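EDD domain protein, DegV family (Ruminococcus gnavus, PDB 3JR7) is of unknown function but probably binds lipids, such as fatty acids. Local coordinates at residues 97-102 and 127-132; 144-149 and 168-173. All coordinates share one frame; numbering follows the deposited sequence.

Contact 1 of 2, residues 97-102 and 127-132; sequences ERIYVV and GEKQIH. With PO4 (phosphate ion), chain D.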
ATOM      1  N   GLU A  97     -13.558 -16.153  13.036  1.00 22.90           N
ATOM      2  CA  GLU A  97     -14.411 -15.332  13.889  1.00 24.09           C
ATOM      3  C   GLU A  97     -14.165 -13.838  13.664  1.00 23.65           C
ATOM      4  O   GLU A  97     -15.105 -13.043  13.652  1.00 25.10           O
ATOM      5  CB  GLU A  97     -14.111 -15.659  15.363  1.00 25.16           C
ATOM      6  CG  GLU A  97     -14.856 -14.822  16.376  1.00 27.88           C
ATOM      7  CD  GLU A  97     -14.489 -15.180  17.783  1.00 34.44           C
ATOM      8  OE1 GLU A  97     -13.299 -15.494  18.053  1.00 40.18           O
ATOM      9  OE2 GLU A  97     -15.388 -15.138  18.632  1.00 39.91           O
ATOM     10  N   ARG A  98     -12.906 -13.462  13.505  1.00 21.87           N
ATOM     11  CA  ARG A  98     -12.545 -12.052  13.442  1.00 21.40           C
ATOM     12  C   ARG A  98     -12.018 -11.714  12.057  1.00 20.86           C
ATOM     13  O   ARG A  98     -11.089 -12.346  11.566  1.00 21.15           O
ATOM     14  CB  ARG A  98     -11.496 -11.743  14.511  1.00 20.85           C
ATOM     15  CG  ARG A  98     -11.936 -12.169  15.913  1.00 23.89           C
ATOM     16  CD  ARG A  98     -10.942 -11.846  17.004  1.00 25.99           C
ATOM     17  NE  ARG A  98      -9.739 -12.631  16.898  1.00 31.70           N
ATOM     18  CZ  ARG A  98      -9.611 -13.938  17.218  1.00 33.74           C
ATOM     19  NH1 ARG A  98     -10.680 -14.653  17.638  1.00 34.45           N
ATOM     20  NH2 ARG A  98      -8.409 -14.540  17.113  1.00 30.30           N
ATOM     21  N   ILE A  99     -12.615 -10.708  11.428  1.00 20.90           N
ATOM     22  CA  ILE A  99     -12.222 -10.260  10.103  1.00 20.18           C
ATOM     23  C   ILE A  99     -11.644  -8.843  10.148  1.00 19.63           C
ATOM     24  O   ILE A  99     -12.293  -7.904  10.623  1.00 19.58           O
ATOM     25  CB  ILE A  99     -13.395 -10.264   9.139  1.00 20.47           C
ATOM     26  CG1 ILE A  99     -14.065 -11.656   9.146  1.00 22.51           C
ATOM     27  CG2 ILE A  99     -12.905  -9.843   7.708  1.00 20.96           C
ATOM     28  CD1 ILE A  99     -13.185 -12.811   8.571  1.00 19.29           C
ATOM     29  N   TYR A 100     -10.423  -8.698   9.642  1.00 19.00           N
ATOM     30  CA  TYR A 100      -9.731  -7.400   9.599  1.00 19.30           C
ATOM     31  C   TYR A 100      -9.509  -7.093   8.142  1.00 18.45           C
ATOM     32  O   TYR A 100      -8.995  -7.924   7.426  1.00 19.80           O
ATOM     33  CB  TYR A 100      -8.375  -7.493  10.312  1.00 19.29           C
ATOM     34  CG  TYR A 100      -8.447  -7.920  11.747  1.00 18.94           C
ATOM     35  CD1 TYR A 100      -8.833  -7.020  12.739  1.00 19.86           C
ATOM     36  CD2 TYR A 100      -8.097  -9.212  12.127  1.00 18.82           C
ATOM     37  CE1 TYR A 100      -8.924  -7.409  14.058  1.00 19.65           C
ATOM     38  CE2 TYR A 100      -8.147  -9.613  13.477  1.00 21.05           C
ATOM     39  CZ  TYR A 100      -8.572  -8.695  14.430  1.00 21.11           C
ATOM     40  OH  TYR A 100      -8.630  -9.043  15.741  1.00 21.87           O
ATOM     41  N   VAL A 101      -9.894  -5.919   7.684  1.00 18.86           N
ATOM     42  CA  VAL A 101      -9.767  -5.554   6.272  1.00 18.56           C
ATOM     43  C   VAL A 101      -8.825  -4.351   6.174  1.00 19.18           C
ATOM     44  O   VAL A 101      -8.966  -3.376   6.947  1.00 21.40           O
ATOM     45  CB  VAL A 101     -11.148  -5.230   5.660  1.00 19.24           C
ATOM     46  CG1 VAL A 101     -11.079  -5.144   4.099  1.00 20.21           C
ATOM     47  CG2 VAL A 101     -12.197  -6.261   6.096  1.00 18.01           C
ATOM     48  N   VAL A 102      -7.864  -4.403   5.266  1.00 17.86           N
ATOM     49  CA  VAL A 102      -6.904  -3.305   5.092  1.00 17.76           C
ATOM     50  C   VAL A 102      -6.977  -2.812   3.671  1.00 18.02           C
ATOM     51  O   VAL A 102      -6.855  -3.616   2.752  1.00 19.68           O
ATOM     52  CB  VAL A 102      -5.480  -3.766   5.363  1.00 17.71           C
ATOM     53  CG1 VAL A 102      -4.486  -2.532   5.182  1.00 18.24           C
ATOM     54  CG2 VAL A 102      -5.385  -4.369   6.776  1.00 17.26           C
ATOM     55  N   GLY A 127     -26.143 -11.592   9.514  1.00 32.25           N
ATOM     56  CA  GLY A 127     -26.105 -11.105  10.882  1.00 32.48           C
ATOM     57  C   GLY A 127     -24.765 -10.509  11.298  1.00 32.38           C
ATOM     58  O   GLY A 127     -23.862 -10.300  10.488  1.00 31.11           O
ATOM     59  N   GLU A 128     -24.659 -10.239  12.584  1.00 32.30           N
ATOM     60  CA  GLU A 128     -23.515  -9.570  13.189  1.00 33.21           C
ATOM     61  C   GLU A 128     -22.224 -10.421  13.078  1.00 30.63           C
ATOM     62  O   GLU A 128     -22.252 -11.606  13.248  1.00 29.67           O
ATOM     63  CB  GLU A 128     -23.810  -9.273  14.690  1.00 34.62           C
ATOM     64  CG  GLU A 128     -24.856  -8.191  14.908  1.00 40.23           C
ATOM     65  CD  GLU A 128     -25.098  -7.832  16.405  1.00 46.28           C
ATOM     66  OE1 GLU A 128     -24.730  -8.630  17.311  1.00 48.22           O
ATOM     67  OE2 GLU A 128     -25.650  -6.720  16.661  1.00 51.33           O
ATOM     68  N   LYS A 129     -21.096  -9.784  12.788  1.00 29.07           N
ATOM     69  CA  LYS A 129     -19.800 -10.459  12.859  1.00 27.05           C
ATOM     70  C   LYS A 129     -18.786  -9.406  13.218  1.00 26.00           C
ATOM     71  O   LYS A 129     -18.998  -8.224  12.940  1.00 25.13           O
ATOM     72  CB  LYS A 129     -19.458 -11.137  11.522  1.00 26.82           C
ATOM     73  CG  LYS A 129     -18.243 -12.063  11.581  1.00 25.71           C
ATOM     74  CD  LYS A 129     -17.949 -12.808  10.254  1.00 24.33           C
ATOM     75  CE  LYS A 129     -17.046 -13.978  10.537  1.00 23.07           C
ATOM     76  NZ  LYS A 129     -16.455 -14.573   9.360  1.00 22.09           N
ATOM     77  N   GLN A 130     -17.679  -9.830  13.846  1.00 24.26           N
ATOM     78  CA  GLN A 130     -16.605  -8.917  14.148  1.00 23.15           C
ATOM     79  C   GLN A 130     -15.824  -8.693  12.864  1.00 21.96           C
ATOM     80  O   GLN A 130     -14.971  -9.490  12.500  1.00 20.80           O
ATOM     81  CB  GLN A 130     -15.715  -9.464  15.270  1.00 22.64           C
ATOM     82  CG  GLN A 130     -16.371  -9.372  16.689  1.00 25.23           C
ATOM     83  CD  GLN A 130     -15.675 -10.285  17.707  1.00 26.08           C
ATOM     84  OE1 GLN A 130     -15.407 -11.429  17.432  1.00 29.94           O
ATOM     85  NE2 GLN A 130     -15.368  -9.758  18.859  1.00 27.49           N
ATOM     86  N   ILE A 131     -16.148  -7.592  12.189  1.00 21.83           N
ATOM     87  CA  ILE A 131     -15.488  -7.157  10.982  1.00 21.66           C
ATOM     88  C   ILE A 131     -15.070  -5.691  11.152  1.00 20.75           C
ATOM     89  O   ILE A 131     -15.890  -4.828  11.492  1.00 20.81           O
ATOM     90  CB  ILE A 131     -16.432  -7.218   9.777  1.00 21.82           C
ATOM     91  CG1 ILE A 131     -16.998  -8.629   9.600  1.00 22.02           C
ATOM     92  CG2 ILE A 131     -15.683  -6.787   8.493  1.00 20.59           C
ATOM     93  CD1 ILE A 131     -18.222  -8.691   8.665  1.00 23.01           C
ATOM     94  N   HIS A 132     -13.802  -5.407  10.926  1.00 19.60           N
ATOM     95  CA  HIS A 132     -13.309  -4.040  10.982  1.00 18.96           C
ATOM     96  C   HIS A 132     -12.526  -3.713   9.739  1.00 18.98           C
ATOM     97  O   HIS A 132     -11.608  -4.453   9.353  1.00 19.41           O
ATOM     98  CB  HIS A 132     -12.450  -3.772  12.228  1.00 19.24           C
ATOM     99  CG  HIS A 132     -12.063  -2.336  12.352  1.00 20.78           C
ATOM    100  ND1 HIS A 132     -12.899  -1.399  12.911  1.00 21.86           N
ATOM    101  CD2 HIS A 132     -11.002  -1.648  11.856  1.00 21.81           C
ATOM    102  CE1 HIS A 132     -12.332  -0.203  12.822  1.00 22.56           C
ATOM    103  NE2 HIS A 132     -11.183  -0.330  12.182  1.00 21.79           N
TER
HETATM  104  P   PO4 D 300     -12.985 -11.027  21.334  1.00 67.59           P
HETATM  105  O1  PO4 D 300     -13.493 -11.946  20.203  1.00 68.14           O
HETATM  106  O2  PO4 D 300     -11.605 -10.561  20.971  1.00 66.22           O
HETATM  107  O3  PO4 D 300     -13.844  -9.801  21.449  1.00 69.62           O
HETATM  108  O4  PO4 D 300     -13.006 -11.672  22.711  1.00 68.02           O
HETATM  109  O   HOH W   1     -17.350 -12.530  14.971  1.00 26.31           O

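Contact 2 of 2, residues 144-149 and 168-173; sequences TLIALK and ECYIEE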
ATOM      1  N   THR A 144       0.652  -3.446   3.657  1.00 19.50           N
ATOM      2  CA  THR A 144       1.385  -4.629   4.034  1.00 19.80           C
ATOM      3  C   THR A 144       1.752  -4.536   5.502  1.00 19.86           C
ATOM      4  O   THR A 144       1.503  -5.469   6.295  1.00 19.77           O
ATOM      5  CB  THR A 144       2.693  -4.753   3.219  1.00 19.62           C
ATOM      6  OG1 THR A 144       2.411  -4.632   1.815  1.00 19.17           O
ATOM      7  CG2 THR A 144       3.376  -6.048   3.517  1.00 20.90           C
ATOM      8  N   LEU A 145       2.314  -3.398   5.871  1.00 19.19           N
ATOM      9  CA  LEU A 145       2.773  -3.215   7.251  1.00 19.76           C
ATOM     10  C   LEU A 145       1.611  -3.237   8.261  1.00 20.13           C
ATOM     11  O   LEU A 145       1.738  -3.803   9.341  1.00 21.03           O
ATOM     12  CB  LEU A 145       3.588  -1.931   7.401  1.00 19.36           C
ATOM     13  CG  LEU A 145       5.035  -1.995   6.937  1.00 20.01           C
ATOM     14  CD1 LEU A 145       5.641  -0.585   6.924  1.00 20.53           C
ATOM     15  CD2 LEU A 145       5.850  -2.955   7.774  1.00 19.28           C
ATOM     16  N   ILE A 146       0.485  -2.666   7.881  1.00 20.84           N
ATOM     17  CA  ILE A 146      -0.742  -2.719   8.701  1.00 20.44           C
ATOM     18  C   ILE A 146      -1.225  -4.187   8.901  1.00 19.76           C
ATOM     19  O   ILE A 146      -1.480  -4.589  10.027  1.00 18.99           O
ATOM     20  CB  ILE A 146      -1.859  -1.834   8.090  1.00 20.20           C
ATOM     21  CG1 ILE A 146      -1.437  -0.340   8.129  1.00 20.38           C
ATOM     22  CG2 ILE A 146      -3.191  -1.997   8.837  1.00 20.19           C
ATOM     23  CD1 ILE A 146      -2.267   0.541   7.210  1.00 15.74           C
ATOM     24  N   ALA A 147      -1.251  -4.975   7.822  1.00 19.18           N
ATOM     25  CA  ALA A 147      -1.580  -6.393   7.876  1.00 19.46           C
ATOM     26  C   ALA A 147      -0.654  -7.139   8.850  1.00 19.58           C
ATOM     27  O   ALA A 147      -1.142  -7.958   9.667  1.00 19.55           O
ATOM     28  CB  ALA A 147      -1.507  -7.055   6.481  1.00 18.27           C
ATOM     29  N   LEU A 148       0.656  -6.863   8.766  1.00 20.31           N
ATOM     30  CA  LEU A 148       1.652  -7.440   9.703  1.00 20.28           C
ATOM     31  C   LEU A 148       1.370  -7.066  11.162  1.00 20.64           C
ATOM     32  O   LEU A 148       1.498  -7.882  12.095  1.00 20.55           O
ATOM     33  CB  LEU A 148       3.093  -7.050   9.309  1.00 20.06           C
ATOM     34  CG  LEU A 148       3.652  -7.732   8.058  1.00 20.95           C
ATOM     35  CD1 LEU A 148       4.958  -7.191   7.584  1.00 21.04           C
ATOM     36  CD2 LEU A 148       3.771  -9.303   8.298  1.00 19.57           C
ATOM     37  N   LYS A 149       0.968  -5.826  11.366  1.00 20.57           N
ATOM     38  CA  LYS A 149       0.633  -5.372  12.702  1.00 20.48           C
ATOM     39  C   LYS A 149      -0.607  -6.089  13.270  1.00 20.05           C
ATOM     40  O   LYS A 149      -0.632  -6.436  14.441  1.00 19.11           O
ATOM     41  CB  LYS A 149       0.427  -3.836  12.692  1.00 20.94           C
ATOM     42  CG  LYS A 149       0.211  -3.172  14.062  1.00 22.02           C
ATOM     43  CD  LYS A 149       1.354  -3.480  15.074  1.00 23.89           C
ATOM     44  CE  LYS A 149       2.580  -2.670  14.849  1.00 26.43           C
ATOM     45  NZ  LYS A 149       3.647  -2.825  15.943  1.00 28.08           N
ATOM     46  N   GLU A 168      -5.178   0.931  14.631  1.00 23.14           N
ATOM     47  CA  GLU A 168      -5.502   2.310  14.316  1.00 24.50           C
ATOM     48  C   GLU A 168      -4.411   3.255  14.834  1.00 24.65           C
ATOM     49  O   GLU A 168      -4.091   4.229  14.149  1.00 25.10           O
ATOM     50  CB  GLU A 168      -6.917   2.727  14.777  1.00 24.51           C
ATOM     51  CG  GLU A 168      -8.062   2.016  14.028  1.00 28.62           C
ATOM     52  CD  GLU A 168      -8.331   2.520  12.561  1.00 34.62           C
ATOM     53  OE1 GLU A 168      -7.597   3.492  12.126  1.00 35.97           O
ATOM     54  OE2 GLU A 168      -9.305   1.962  11.886  1.00 32.72           O
ATOM     55  N   CYS A 169      -3.830   2.964  16.002  1.00 24.41           N
ATOM     56  CA  CYS A 169      -2.704   3.754  16.518  1.00 25.61           C
ATOM     57  C   CYS A 169      -1.503   3.629  15.563  1.00 24.72           C
ATOM     58  O   CYS A 169      -0.900   4.621  15.162  1.00 24.86           O
ATOM     59  CB  CYS A 169      -2.294   3.306  17.935  1.00 25.58           C
ATOM     60  SG  CYS A 169      -0.717   4.067  18.527  1.00 31.85           S
ATOM     61  N   TYR A 170      -1.166   2.405  15.213  1.00 23.51           N
ATOM     62  CA  TYR A 170      -0.104   2.192  14.246  1.00 23.09           C
ATOM     63  C   TYR A 170      -0.326   3.000  12.949  1.00 22.74           C
ATOM     64  O   TYR A 170       0.622   3.635  12.440  1.00 23.68           O
ATOM     65  CB  TYR A 170       0.095   0.694  13.936  1.00 23.13           C
ATOM     66  CG  TYR A 170       1.131   0.521  12.829  1.00 24.26           C
ATOM     67  CD1 TYR A 170       2.445   0.936  13.027  1.00 25.57           C
ATOM     68  CD2 TYR A 170       0.792   0.015  11.582  1.00 23.82           C
ATOM     69  CE1 TYR A 170       3.390   0.853  12.013  1.00 25.44           C
ATOM     70  CE2 TYR A 170       1.744  -0.104  10.567  1.00 22.65           C
ATOM     71  CZ  TYR A 170       3.035   0.334  10.792  1.00 24.09           C
ATOM     72  OH  TYR A 170       3.983   0.277   9.799  1.00 24.93           O
ATOM     73  N   ILE A 171      -1.552   3.016  12.431  1.00 21.31           N
ATOM     74  CA  ILE A 171      -1.864   3.765  11.225  1.00 21.88           C
ATOM     75  C   ILE A 171      -1.535   5.244  11.411  1.00 23.26           C
ATOM     76  O   ILE A 171      -0.938   5.894  10.530  1.00 21.46           O
ATOM     77  CB  ILE A 171      -3.312   3.523  10.813  1.00 21.45           C
ATOM     78  CG1 ILE A 171      -3.439   2.060  10.284  1.00 20.78           C
ATOM     79  CG2 ILE A 171      -3.773   4.472   9.770  1.00 24.22           C
ATOM     80  CD1 ILE A 171      -4.891   1.620  10.024  1.00 19.55           C
ATOM     81  N   GLU A 172      -1.884   5.760  12.574  1.00 23.60           N
ATOM     82  CA  GLU A 172      -1.598   7.156  12.928  1.00 26.33           C
ATOM     83  C   GLU A 172      -0.088   7.449  13.011  1.00 25.77           C
ATOM     84  O   GLU A 172       0.348   8.517  12.591  1.00 26.68           O
ATOM     85  CB  GLU A 172      -2.301   7.483  14.277  1.00 27.94           C
ATOM     86  CG  GLU A 172      -2.190   8.947  14.750  1.00 33.28           C
ATOM     87  CD  GLU A 172      -1.031   9.213  15.693  1.00 39.69           C
ATOM     88  OE1 GLU A 172      -0.334   8.255  16.127  1.00 42.34           O
ATOM     89  OE2 GLU A 172      -0.825  10.404  16.016  1.00 45.67           O
ATOM     90  N   GLU A 173       0.706   6.490  13.488  1.00 25.13           N
ATOM     91  CA  GLU A 173       2.167   6.645  13.520  1.00 25.73           C
ATOM     92  C   GLU A 173       2.828   6.511  12.156  1.00 25.76           C
ATOM     93  O   GLU A 173       3.897   7.096  11.934  1.00 24.84           O
ATOM     94  CB  GLU A 173       2.810   5.607  14.443  1.00 26.95           C
ATOM     95  CG  GLU A 173       2.252   5.750  15.873  1.00 28.52           C
ATOM     96  CD  GLU A 173       2.559   4.565  16.818  1.00 33.47           C
ATOM     97  OE1 GLU A 173       2.759   3.407  16.413  1.00 36.24           O
ATOM     98  OE2 GLU A 173       2.572   4.818  18.024  1.00 36.12           O
TER

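Contact 1 of 2, residues 97-102 and 127-132
I99 pairs with I131, and Y100 with H132, where strand 98-103 runs parallel to strand 130-135, the two strands of a beta-alpha-beta crossover connected by helix 111-126. Three backbone bonds join them: I99 N to Q130 O, H132 N to I99 O (2.9 Å) and V101 N to H132 O (2.8 Å). I99 O also receives the CA of I131 in a CA-H...O contact of 3.3 Å. On the face shared by the two isoleucines, I99 CB meets I131 CG1 at 4.0 Å, and Y92 of helix 85-92 covers both. The extended chain of K129 reaches across to the CG1 and CD1 of I99. Its NZ ends at the carbonyls of Y92, C94 and A96, so the ammonium is gripped by backbone oxygens while CE and NZ lie against I99.

On the other face, Q130 lies alongside R98, both side chains running in one direction, and E97 joins them from the preceding loop; Q130 OE1 comes within 3.6 Å of E97 CG. E97 OE1 forms a salt bridge with R98 NH1, its hydrogen bond weak, and Y100 OH lies at the guanidinium edge, in its plane. E154 OE2 makes a salt bridge to R98 NE and is hydrogen-bonded to Y100 OH, and D19 OD1 makes a further salt bridge to R98 NH1. Beside this group, one water donates to E97 O and accepts from Q130 N. Q130 NE2 donates to a phosphate ion, probably from the crystallisation liquor, at 3.2 Å to O1 and more weakly at 3.0 Å to O3.

Contact 2 of 2, residues 144-149 and 168-173
The Y170 ring packs against L145, I146 and K149, in an antiparallel pairing of helix 141-155 with helix 160-173 in the DegV fold. The axes of the two short helical segments approach to 10.1 Å at an angle of 148°.

The aromatic contacts come first. CG of Y170 lies anti to the backbone N (chi1 175°), which carries it out to the partner helix. K149 bends at chi2 and chi3 and brings CE over one face of the ring, 4.0 Å from Y170 CD1, while its CG lies 3.9 Å from Y170 CB. I146 N sits at the ring edge near its plane, 3.9 Å from Y170 CE2. The phenol oxygen reaches L145, 3.3 Å from CB and 3.4 Å from CD1.

Aliphatic packing is carried by the isoleucines, whose side chains cross at about a right angle; I146 CD1 touches I171 CG1 at 3.6 Å. F134 of strand 130-135 also lies against I171.

The polar ends turn to partners beyond the two segments: Y170 OH bonds to Q174 NE2, and K149 NZ to Q152 OE1. An alanine here in place of the tyrosine would probably leave a gap facing L145, I146 and K149 CE, and Q174 NE2 without its phenol partner.

Cohesion between these segments therefore rests on apolar and ring contacts, with the phenol and ammonium paired to Q174 and Q152 outside the two segments.

How the contacts relate
From the N terminus, strand 98-103 leads through helix 111-126 to strand 130-135, where contact 1 closes the first loop. The chain continues into helix 141-155, turns back as helix 160-173, and closes a second, shorter loop at contact 2. The two loops follow in series, neither nested nor crossed. They nevertheless touch, their centres about 17 Å apart: H132 NE2 of contact 1 probably hydrogen-bonds to E168 OE2 of contact 2 at 3.0 Å, and V102 CG2 packs on I146 CG2 at 3.8 Å. The helix pair is thus fastened onto the sheet face that carries Y100 and H132.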